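Local coordinates for putative major capsid protein (Cafeteriavirus-dependent mavirus, PDB 6G44) that forms the double jelly-roll building block of the virophage capsid shell, three copies assembling into a capsomer, at the interface of chains A and B. Sequence-based numbering; all coordinates share one arbitrary frame. Chains: chain A/B, Putative major capsid protein.

Contact 1: the interface of chains A and B. Residues chain A 19-20, 22-24; chain B 220-221, 516, 518.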
loop_
_atom_site.group_PDB
_atom_site.type_symbol
_atom_site.label_atom_id
_atom_site.label_comp_id
_atom_site.label_asym_id
_atom_site.label_seq_id
_atom_site.Cartn_x
_atom_site.Cartn_y
_atom_site.Cartn_z
ATOM N N TYR A 19 -14.769 -16.092 -10.034
ATOM C CA TYR A 19 -16.027 -15.742 -9.386
ATOM C C TYR A 19 -17.020 -15.137 -10.387
ATOM O O TYR A 19 -18.222 -15.165 -10.134
ATOM C CB TYR A 19 -15.742 -14.786 -8.223
ATOM C CG TYR A 19 -16.874 -14.515 -7.258
ATOM C CD1 TYR A 19 -17.317 -15.494 -6.376
ATOM C CD2 TYR A 19 -17.467 -13.250 -7.191
ATOM C CE1 TYR A 19 -18.356 -15.241 -5.469
ATOM C CE2 TYR A 19 -18.485 -12.994 -6.292
ATOM C CZ TYR A 19 -18.924 -13.989 -5.433
ATOM O OH TYR A 19 -19.942 -13.731 -4.522
ATOM N N ALA A 20 -16.510 -14.648 -11.519
ATOM C CA ALA A 20 -17.358 -14.204 -12.647
ATOM C C ALA A 20 -18.330 -15.292 -13.097
ATOM O O ALA A 20 -19.419 -14.980 -13.575
ATOM C CB ALA A 20 -16.485 -13.753 -13.804
ATOM N N ASN A 22 -19.755 -17.396 -11.027
ATOM C CA ASN A 22 -20.847 -17.429 -10.052
ATOM C C ASN A 22 -21.872 -16.412 -10.531
ATOM O O ASN A 22 -21.977 -15.308 -9.994
ATOM C CB ASN A 22 -20.368 -17.120 -8.624
ATOM C CG ASN A 22 -21.506 -17.057 -7.621
ATOM O OD1 ASN A 22 -22.482 -17.812 -7.707
ATOM N ND2 ASN A 22 -21.396 -16.131 -6.662
ATOM N N TRP A 23 -22.603 -16.769 -11.579
ATOM C CA TRP A 23 -23.461 -15.808 -12.272
ATOM C C TRP A 23 -24.446 -15.182 -11.302
ATOM O O TRP A 23 -25.108 -15.916 -10.558
ATOM C CB TRP A 23 -24.287 -16.467 -13.385
ATOM C CG TRP A 23 -23.492 -17.189 -14.378
ATOM C CD1 TRP A 23 -23.261 -18.532 -14.415
ATOM C CD2 TRP A 23 -22.832 -16.631 -15.514
ATOM N NE1 TRP A 23 -22.506 -18.845 -15.499
ATOM C CE2 TRP A 23 -22.214 -17.702 -16.195
ATOM C CE3 TRP A 23 -22.690 -15.339 -16.012
ATOM C CZ2 TRP A 23 -21.462 -17.511 -17.348
ATOM C CZ3 TRP A 23 -21.971 -15.150 -17.157
ATOM C CH2 TRP A 23 -21.355 -16.226 -17.815
ATOM N N PRO A 24 -24.580 -13.840 -11.303
ATOM C CA PRO A 24 -25.599 -13.246 -10.431
ATOM C C PRO A 24 -26.985 -13.486 -10.992
ATOM O O PRO A 24 -27.230 -13.165 -12.168
ATOM C CB PRO A 24 -25.242 -11.747 -10.396
ATOM C CG PRO A 24 -23.852 -11.683 -10.906
ATOM C CD PRO A 24 -23.753 -12.780 -11.916
ATOM N N VAL B 220 -18.188 -10.045 -14.626
ATOM C CA VAL B 220 -19.143 -11.021 -15.155
ATOM C C VAL B 220 -19.273 -10.758 -16.673
ATOM O O VAL B 220 -19.509 -9.639 -17.083
ATOM C CB VAL B 220 -20.504 -10.926 -14.441
ATOM C CG1 VAL B 220 -21.537 -11.898 -15.054
ATOM C CG2 VAL B 220 -20.341 -11.213 -12.940
ATOM N N PRO B 221 -19.129 -11.814 -17.503
ATOM C CA PRO B 221 -19.268 -11.652 -18.938
ATOM C C PRO B 221 -20.691 -11.381 -19.413
ATOM O O PRO B 221 -21.659 -11.685 -18.714
ATOM C CB PRO B 221 -18.830 -13.011 -19.498
ATOM C CG PRO B 221 -18.359 -13.822 -18.375
ATOM C CD PRO B 221 -18.768 -13.182 -17.116
ATOM N N ARG B 516 -24.512 -12.905 -3.358
ATOM C CA ARG B 516 -24.058 -11.608 -3.755
ATOM C C ARG B 516 -25.085 -10.635 -3.188
ATOM O O ARG B 516 -26.277 -10.959 -3.122
ATOM C CB ARG B 516 -23.979 -11.527 -5.268
ATOM C CG ARG B 516 -22.934 -12.450 -5.884
ATOM C CD ARG B 516 -23.177 -12.600 -7.380
ATOM N NE ARG B 516 -22.046 -13.076 -8.184
ATOM C CZ ARG B 516 -21.021 -12.340 -8.607
ATOM N NH1 ARG B 516 -20.861 -11.090 -8.225
ATOM N NH2 ARG B 516 -20.111 -12.887 -9.395
ATOM N N MET B 518 -26.103 -6.714 -3.804
ATOM C CA MET B 518 -25.908 -5.525 -4.616
ATOM C C MET B 518 -26.678 -4.362 -4.028
ATOM O O MET B 518 -27.524 -4.528 -3.173
ATOM C CB MET B 518 -26.352 -5.764 -6.055
ATOM C CG MET B 518 -25.551 -6.845 -6.746
ATOM S SD MET B 518 -26.116 -7.062 -8.446
ATOM C CE MET B 518 -24.922 -8.252 -9.030
#

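Contact 2: the interface of chains A and B. Residues chain A 166-167, 169, 179-180; chain B 151, 160, 390, 392, 399, 419.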
loop_
_atom_site.group_PDB
_atom_site.type_symbol
_atom_site.label_atom_id
_atom_site.label_comp_id
_atom_site.label_asym_id
_atom_site.label_seq_id
_atom_site.Cartn_x
_atom_site.Cartn_y
_atom_site.Cartn_z
ATOM N N GLY A 166 2.899 19.178 1.699
ATOM C CA GLY A 166 2.039 18.379 0.818
ATOM C C GLY A 166 2.480 18.402 -0.641
ATOM O O GLY A 166 2.488 17.350 -1.307
ATOM N N THR A 167 2.841 19.581 -1.158
ATOM C CA THR A 167 3.291 19.654 -2.553
ATOM C C THR A 167 4.608 18.909 -2.791
ATOM O O THR A 167 5.008 18.723 -3.962
ATOM C CB THR A 167 3.462 21.094 -3.058
ATOM O OG1 THR A 167 4.494 21.746 -2.291
ATOM C CG2 THR A 167 2.163 21.900 -2.985
ATOM N N SER A 169 5.050 15.823 -1.217
ATOM C CA SER A 169 4.747 14.489 -0.690
ATOM C C SER A 169 3.772 13.767 -1.608
ATOM O O SER A 169 2.618 14.156 -1.722
ATOM C CB SER A 169 4.112 14.613 0.695
ATOM O OG SER A 169 5.021 15.189 1.613
ATOM N N GLY A 179 0.577 21.959 4.955
ATOM C CA GLY A 179 -0.122 21.842 3.674
ATOM C C GLY A 179 -0.322 20.424 3.187
ATOM O O GLY A 179 -0.311 20.179 1.977
ATOM N N CYS A 180 -0.572 19.496 4.102
ATOM C CA CYS A 180 -0.725 18.096 3.708
ATOM C C CYS A 180 -1.934 17.467 4.373
ATOM O O CYS A 180 -2.963 17.290 3.692
ATOM C CB CYS A 180 0.558 17.285 3.917
ATOM S SG CYS A 180 0.495 15.675 3.082
ATOM N N TYR B 151 -3.465 19.305 -5.882
ATOM C CA TYR B 151 -3.339 20.764 -5.864
ATOM C C TYR B 151 -3.641 21.308 -7.235
ATOM O O TYR B 151 -3.664 20.579 -8.226
ATOM C CB TYR B 151 -1.942 21.198 -5.351
ATOM C CG TYR B 151 -1.640 20.541 -4.034
ATOM C CD1 TYR B 151 -2.267 20.955 -2.862
ATOM C CD2 TYR B 151 -0.742 19.463 -3.955
ATOM C CE1 TYR B 151 -2.010 20.321 -1.647
ATOM C CE2 TYR B 151 -0.501 18.827 -2.757
ATOM C CZ TYR B 151 -1.163 19.234 -1.615
ATOM O OH TYR B 151 -0.868 18.559 -0.451
ATOM N N ASN B 160 5.812 16.154 -5.396
ATOM C CA ASN B 160 4.481 15.613 -5.733
ATOM C C ASN B 160 4.133 16.128 -7.132
ATOM O O ASN B 160 3.553 17.187 -7.313
ATOM C CB ASN B 160 3.412 16.009 -4.712
ATOM C CG ASN B 160 2.070 15.360 -5.014
ATOM O OD1 ASN B 160 2.012 14.179 -5.319
ATOM N ND2 ASN B 160 0.996 16.150 -4.965
ATOM N N ARG B 390 -6.170 13.351 0.274
ATOM C CA ARG B 390 -5.751 14.038 1.474
ATOM C C ARG B 390 -6.578 15.287 1.782
ATOM O O ARG B 390 -7.189 15.899 0.896
ATOM C CB ARG B 390 -4.249 14.397 1.360
ATOM C CG ARG B 390 -3.983 15.474 0.336
ATOM C CD ARG B 390 -2.536 15.700 0.051
ATOM N NE ARG B 390 -1.904 14.561 -0.609
ATOM C CZ ARG B 390 -0.646 14.575 -1.026
ATOM N NH1 ARG B 390 -0.134 13.495 -1.603
ATOM N NH2 ARG B 390 0.129 15.663 -0.883
ATOM N N SER B 392 -5.571 18.346 2.552
ATOM C CA SER B 392 -5.135 19.588 1.913
ATOM C C SER B 392 -5.613 19.685 0.468
ATOM O O SER B 392 -5.614 20.767 -0.098
ATOM C CB SER B 392 -3.622 19.721 1.957
ATOM O OG SER B 392 -3.007 18.600 1.307
ATOM N N ALA B 399 -1.703 25.897 0.022
ATOM C CA ALA B 399 -0.820 24.741 0.233
ATOM C C ALA B 399 0.659 25.067 0.393
ATOM O O ALA B 399 1.421 24.272 0.933
ATOM C CB ALA B 399 -0.995 23.777 -0.929
ATOM N N ILE B 419 -0.419 28.330 -4.426
ATOM C CA ILE B 419 -0.956 27.032 -4.835
ATOM C C ILE B 419 -2.036 26.655 -3.819
ATOM O O ILE B 419 -1.815 26.815 -2.606
ATOM C CB ILE B 419 0.139 25.948 -4.863
ATOM C CG1 ILE B 419 1.189 26.322 -5.913
ATOM C CG2 ILE B 419 -0.454 24.559 -5.146
ATOM C CD1 ILE B 419 2.391 25.420 -5.951
HETATM O O HOH W 1 1.616 21.559 0.501
#

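Contact 1: the interface of chains A and B
B:Arg516 reaches into a bend of the chain A N-terminal segment and meets A:Asn22, A:Tyr19 and A:Pro24. Its NE donates to the backbone carbonyl O of A:Asn22 at 2.9 Å. NE lies almost on the line of the C=O bond, at 166°, but the N-H is bent at the hydrogen. The oxygen sits in the guanidinium plane. NH2 adds weak bonds to the same oxygen and, at 3.1 Å, to A:Tyr19 O.

The guanidinium is also sandwiched. CE2 at the rim of the A:Tyr19 ring stands over one face, 3.5 Å from B:Arg516 CZ. The two planes are 36° apart, a tilted overlap rather than a parallel stack. A:Pro24 CG lies over the rim of the opposite face, 3.6 Å from B:Arg516 NE. Carbonyls and flanking groups together probably restrict the rotation of the guanidinium, and the carbonyl dipoles would suit its likely positive charge.

A second, apolar cluster lies beside this grip. B:Val220 CG1 touches A:Trp23 CE3 on the six-membered ring at 3.8 Å. CG2 of the same valine points to A:Pro24 CD and to the carbonyl O of A:Ala20. B:Pro221 CD meets A:Trp23 CZ3 at 3.8 Å, the two side chains crossing at about a right angle. B:Met518 adds a lighter touch from CE to A:Pro24 CB.

In the second shell, A:Tyr19 has CG anti to its backbone N (chi1 -168°), which carries the ring alongside the arginine. CB of A:Asn22 supports a face of that ring. The B:Arg516 chain is extended from CG to NE, and a turn about its last torsion sets the head group between A:Tyr19 and A:Pro24.

In the fold, A:Tyr19 and A:Ala20 belong to the 3-10 helix 19-21, and A:Asn22 to A:Pro24 form the loop after it. B:Arg516 and B:Met518 lie on the C-terminal strand 516-519, while B:Val220 and B:Pro221 sit just before strand 222-225.

Contact 2: the interface of chains A and B
B:Arg390 and B:Ser392 reach the backbone of A:Ser169 and A:Cys180 through their torsions. In B:Arg390, CG lies between the backbone N and the carbonyl carbon (chi1 70°). A bend at chi3 then turns the guanidinium end-on toward A:Ser169. The hydroxyl of B:Ser392 takes the same kind of position (chi1 58°), on the side of the A:Cys180 carbonyl. In this patch of the subunit interface of the capsid protein trimer, polar groups of chain B read main-chain carbonyls of chain A, whose backbone shape probably sets much of the fit.

NH1 of the arginine donates to A:Ser169 O at 2.8 Å and NH2 to the same atom at 3.0 Å. The oxygen lies at the edge of the guanidinium, in its plane. NH2 approaches in the carbonyl plane, whereas NH1 is tilted from it. NH2 also makes a weak bond to A:Gly166 O.

A:Cys180 O is likewise shared. B:Ser392 OG donates to it at 2.7 Å, in the carbonyl plane and on a lone pair. The backbone N of B:Ser392, in helix 391-394, is a second donor.

B:Tyr151 links the two groups. Its OH receives a bond from B:Arg390 NH2, whose two hydrogens are thus shared among three oxygens, at least one bond being bifurcated. The OH is also hydrogen-bonded, in undecided direction, to B:Ser392 OG at 2.8 Å, and lies 3.0 Å from A:Gly179 O. The phenol can give its hydrogen to one of these two at a time. These contacts limit how the groups can turn. The methyl CG2 of A:Thr167 stands over one face of the B:Tyr151 ring, toward the rim.

Nearby, the backbone N of B:Asn160 donates to A:Thr167 O from above the carbonyl plane. One water joins A:Thr167 N and A:Gly179 O to B:Ala399 O, lying 2.8 Å from that last oxygen.

Contact 1 and contact 2 are two patches of the same interface between chains A and B, their C-alpha centres about 40 Å apart. They share no residue and no helix or strand. Contact 1 joins the N-terminal segment of one copy to the C-terminal strand and a loop of its neighbour. Contact 2 joins loops and short helices, 166-168 of chain A and 391-394 of chain B, in the subunit bodies. The interface is not an exact two-fold, and the assembly holds three copies, so each subunit can offer different surfaces to its neighbours. Such widely spaced contacts would be expected to limit rocking between subunits.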